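Local atomic coordinates of regulatory protein SdiA (Escherichia coli, PDB entry 4LFU), a protein that acts as a LuxR-type quorum-sensing receptor and transcription factor, binding AI-1 autoinducers and activating transcription of the ftsQAZ cell-division genes. Residues A[123-128]-A[161-166]. Numbering follows the deposited sequence.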
ATOM      1  N   LEU A 123       7.384   1.795   4.638  1.00 29.52           N
ATOM      2  CA  LEU A 123       6.284   0.957   4.210  1.00 30.09           C
ATOM      3  C   LEU A 123       4.978   1.745   4.121  1.00 29.88           C
ATOM      4  O   LEU A 123       4.640   2.541   5.026  1.00 28.93           O
ATOM      5  CB  LEU A 123       6.065  -0.192   5.210  1.00 30.46           C
ATOM      6  CG  LEU A 123       5.019  -1.224   4.758  1.00 32.01           C
ATOM      7  CD1 LEU A 123       5.514  -1.953   3.520  1.00 33.17           C
ATOM      8  CD2 LEU A 123       4.659  -2.213   5.855  1.00 30.29           C
ATOM      9  N   MET A 124       4.229   1.489   3.054  1.00 29.53           N
ATOM     10  CA  MET A 124       2.852   1.946   2.994  1.00 29.75           C
ATOM     11  C   MET A 124       1.958   0.952   3.696  1.00 28.93           C
ATOM     12  O   MET A 124       1.972  -0.224   3.373  1.00 28.57           O
ATOM     13  CB  MET A 124       2.360   2.102   1.562  1.00 29.74           C
ATOM     14  CG  MET A 124       0.863   2.424   1.545  1.00 29.03           C
ATOM     15  SD  MET A 124       0.344   3.081  -0.025  1.00 31.73           S
ATOM     16  CE  MET A 124       0.440   1.633  -1.087  1.00 25.40           C
ATOM     17  N   LEU A 125       1.158   1.442   4.636  1.00 28.52           N
ATOM     18  CA  LEU A 125       0.233   0.586   5.404  1.00 28.01           C
ATOM     19  C   LEU A 125      -1.112   0.297   4.686  1.00 27.48           C
ATOM     20  O   LEU A 125      -1.466   0.995   3.720  1.00 27.22           O
ATOM     21  CB  LEU A 125       0.024   1.179   6.802  1.00 27.56           C
ATOM     22  CG  LEU A 125       1.345   1.396   7.547  1.00 28.36           C
ATOM     23  CD1 LEU A 125       1.162   2.388   8.681  1.00 28.61           C
ATOM     24  CD2 LEU A 125       1.931   0.079   8.035  1.00 29.64           C
ATOM     25  N   PRO A 126      -1.877  -0.715   5.170  1.00 27.04           N
ATOM     26  CA  PRO A 126      -3.181  -1.035   4.518  1.00 26.22           C
ATOM     27  C   PRO A 126      -4.135   0.167   4.466  1.00 25.65           C
ATOM     28  O   PRO A 126      -4.996   0.225   3.593  1.00 25.09           O
ATOM     29  CB  PRO A 126      -3.768  -2.162   5.393  1.00 26.35           C
ATOM     30  CG  PRO A 126      -2.535  -2.759   6.128  1.00 26.64           C
ATOM     31  CD  PRO A 126      -1.601  -1.592   6.333  1.00 26.77           C
ATOM     32  N   ASN A 127      -3.955   1.127   5.374  1.00 24.91           N
ATOM     33  CA  ASN A 127      -4.789   2.330   5.411  1.00 24.83           C
ATOM     34  C   ASN A 127      -4.217   3.497   4.584  1.00 24.89           C
ATOM     35  O   ASN A 127      -4.784   4.608   4.556  1.00 24.02           O
ATOM     36  CB  ASN A 127      -5.065   2.749   6.859  1.00 25.04           C
ATOM     37  CG  ASN A 127      -3.801   3.182   7.621  1.00 25.40           C
ATOM     38  OD1 ASN A 127      -2.690   3.182   7.087  1.00 24.41           O
ATOM     39  ND2 ASN A 127      -3.983   3.559   8.883  1.00 25.19           N
ATOM     40  N   ARG A 128      -3.104   3.207   3.890  1.00 25.04           N
ATOM     41  CA  ARG A 128      -2.397   4.156   3.000  1.00 24.55           C
ATOM     42  C   ARG A 128      -1.560   5.202   3.759  1.00 25.48           C
ATOM     43  O   ARG A 128      -1.046   6.151   3.167  1.00 25.79           O
ATOM     44  CB  ARG A 128      -3.361   4.834   2.031  1.00 23.65           C
ATOM     45  CG  ARG A 128      -3.849   3.963   0.913  1.00 22.41           C
ATOM     46  CD  ARG A 128      -4.909   2.980   1.373  1.00 21.28           C
ATOM     47  NE  ARG A 128      -5.735   2.561   0.248  1.00 22.07           N
ATOM     48  CZ  ARG A 128      -6.118   1.314   0.035  1.00 20.95           C
ATOM     49  NH1 ARG A 128      -5.796   0.369   0.911  1.00 19.76           N
ATOM     50  NH2 ARG A 128      -6.854   1.028  -1.029  1.00 20.76           N
ATOM     51  N   SER A 161       6.289  -3.414  13.773  1.00 29.37           N
ATOM     52  CA  SER A 161       6.023  -2.370  14.767  1.00 29.17           C
ATOM     53  C   SER A 161       4.744  -1.623  14.432  1.00 28.93           C
ATOM     54  O   SER A 161       3.907  -1.420  15.285  1.00 28.76           O
ATOM     55  CB  SER A 161       7.217  -1.420  14.954  1.00 28.53           C
ATOM     56  OG  SER A 161       7.557  -0.713  13.768  1.00 29.30           O
ATOM     57  N   LEU A 162       4.575  -1.261  13.171  1.00 29.72           N
ATOM     58  CA  LEU A 162       3.400  -0.517  12.758  1.00 30.27           C
ATOM     59  C   LEU A 162       2.150  -1.394  12.620  1.00 30.64           C
ATOM     60  O   LEU A 162       1.046  -0.902  12.823  1.00 30.38           O
ATOM     61  CB  LEU A 162       3.671   0.250  11.461  1.00 30.65           C
ATOM     62  CG  LEU A 162       4.664   1.415  11.505  1.00 31.03           C
ATOM     63  CD1 LEU A 162       5.093   1.824  10.117  1.00 30.13           C
ATOM     64  CD2 LEU A 162       4.078   2.587  12.256  1.00 33.24           C
ATOM     65  N   MET A 163       2.317  -2.674  12.273  1.00 31.38           N
ATOM     66  CA  MET A 163       1.182  -3.633  12.345  1.00 31.79           C
ATOM     67  C   MET A 163       0.716  -3.876  13.783  1.00 31.93           C
ATOM     68  O   MET A 163      -0.497  -3.845  14.055  1.00 32.17           O
ATOM     69  CB  MET A 163       1.482  -4.951  11.623  1.00 31.92           C
ATOM     70  CG  MET A 163       1.597  -4.825  10.077  1.00 34.83           C
ATOM     71  SD  MET A 163       0.271  -3.927   9.211  1.00 39.10           S
ATOM     72  CE  MET A 163      -1.162  -4.923   9.644  1.00 39.90           C
ATOM     73  N   ALA A 164       1.667  -4.069  14.711  1.00 31.89           N
ATOM     74  CA  ALA A 164       1.340  -4.105  16.138  1.00 31.52           C
ATOM     75  C   ALA A 164       0.602  -2.848  16.573  1.00 31.64           C
ATOM     76  O   ALA A 164      -0.453  -2.927  17.197  1.00 31.88           O
ATOM     77  CB  ALA A 164       2.591  -4.306  16.984  1.00 31.87           C
ATOM     78  N   LEU A 165       1.137  -1.678  16.247  1.00 31.93           N
ATOM     79  CA  LEU A 165       0.476  -0.422  16.638  1.00 32.16           C
ATOM     80  C   LEU A 165      -0.906  -0.221  16.005  1.00 32.40           C
ATOM     81  O   LEU A 165      -1.749   0.446  16.579  1.00 31.92           O
ATOM     82  CB  LEU A 165       1.386   0.794  16.369  1.00 31.81           C
ATOM     83  CG  LEU A 165       2.669   0.889  17.213  1.00 30.96           C
ATOM     84  CD1 LEU A 165       3.733   1.710  16.497  1.00 30.80           C
ATOM     85  CD2 LEU A 165       2.383   1.459  18.584  1.00 29.73           C
ATOM     86  N   MET A 166      -1.115  -0.773  14.809  1.00 33.85           N
ATOM     87  CA  MET A 166      -2.435  -0.770  14.177  1.00 35.65           C
ATOM     88  C   MET A 166      -3.403  -1.669  14.937  1.00 35.88           C
ATOM     89  O   MET A 166      -4.530  -1.261  15.207  1.00 35.73           O
ATOM     90  CB  MET A 166      -2.364  -1.181  12.704  1.00 35.34           C
ATOM     91  CG  MET A 166      -2.154   0.007  11.755  1.00 37.19           C
ATOM     92  SD  MET A 166      -2.230  -0.447  10.014  1.00 38.94           S
ATOM     93  CE  MET A 166      -3.966  -0.200   9.652  1.00 36.55           C
TER
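Met166 touches three successive residues of the turn 125-128 with two of its atoms. Its SD lies 3.9 Å from CD of Pro126. The same sulfur is 4.2 Å from CB of Leu125. Its CE comes within 3.8 Å of Asn127 ND2. The thioether chain runs extended at chi2 (-174°) and bends only at chi3, which carries CE past the proline ring to the amide. The side chains of Pro126 and Met166 pass in opposite senses. Met163 adds a second sulfur beside the same ring, its SD 4.2 Å from CD of Pro126, on a chain folded at both chi2 and chi3. Both segments belong to the autoinducer-binding domain: 125-128 is a type I beta turn, closed by Arg128 N to Leu125 O at 2.8 Å, in the hairpin linking antiparallel strands 117-124 and 130-137, and helix 147-167 packs its last turns against it. Beside the methionines, Leu125 and Leu162 cross at about a right angle, with CD2 of Leu125 set 3.8 Å from CB of Leu162. Leu162 also touches Leu44 and Val46 of strand 41-47, so this apolar pair continues into the sheet. No hydrogen bond spans the two segments. The buried amide of Asn127 is satisfied elsewhere: ND2 donates to Val173 O and OD1 accepts from Ala129 N, bonds that hold the amide against which CE of Met166 packs.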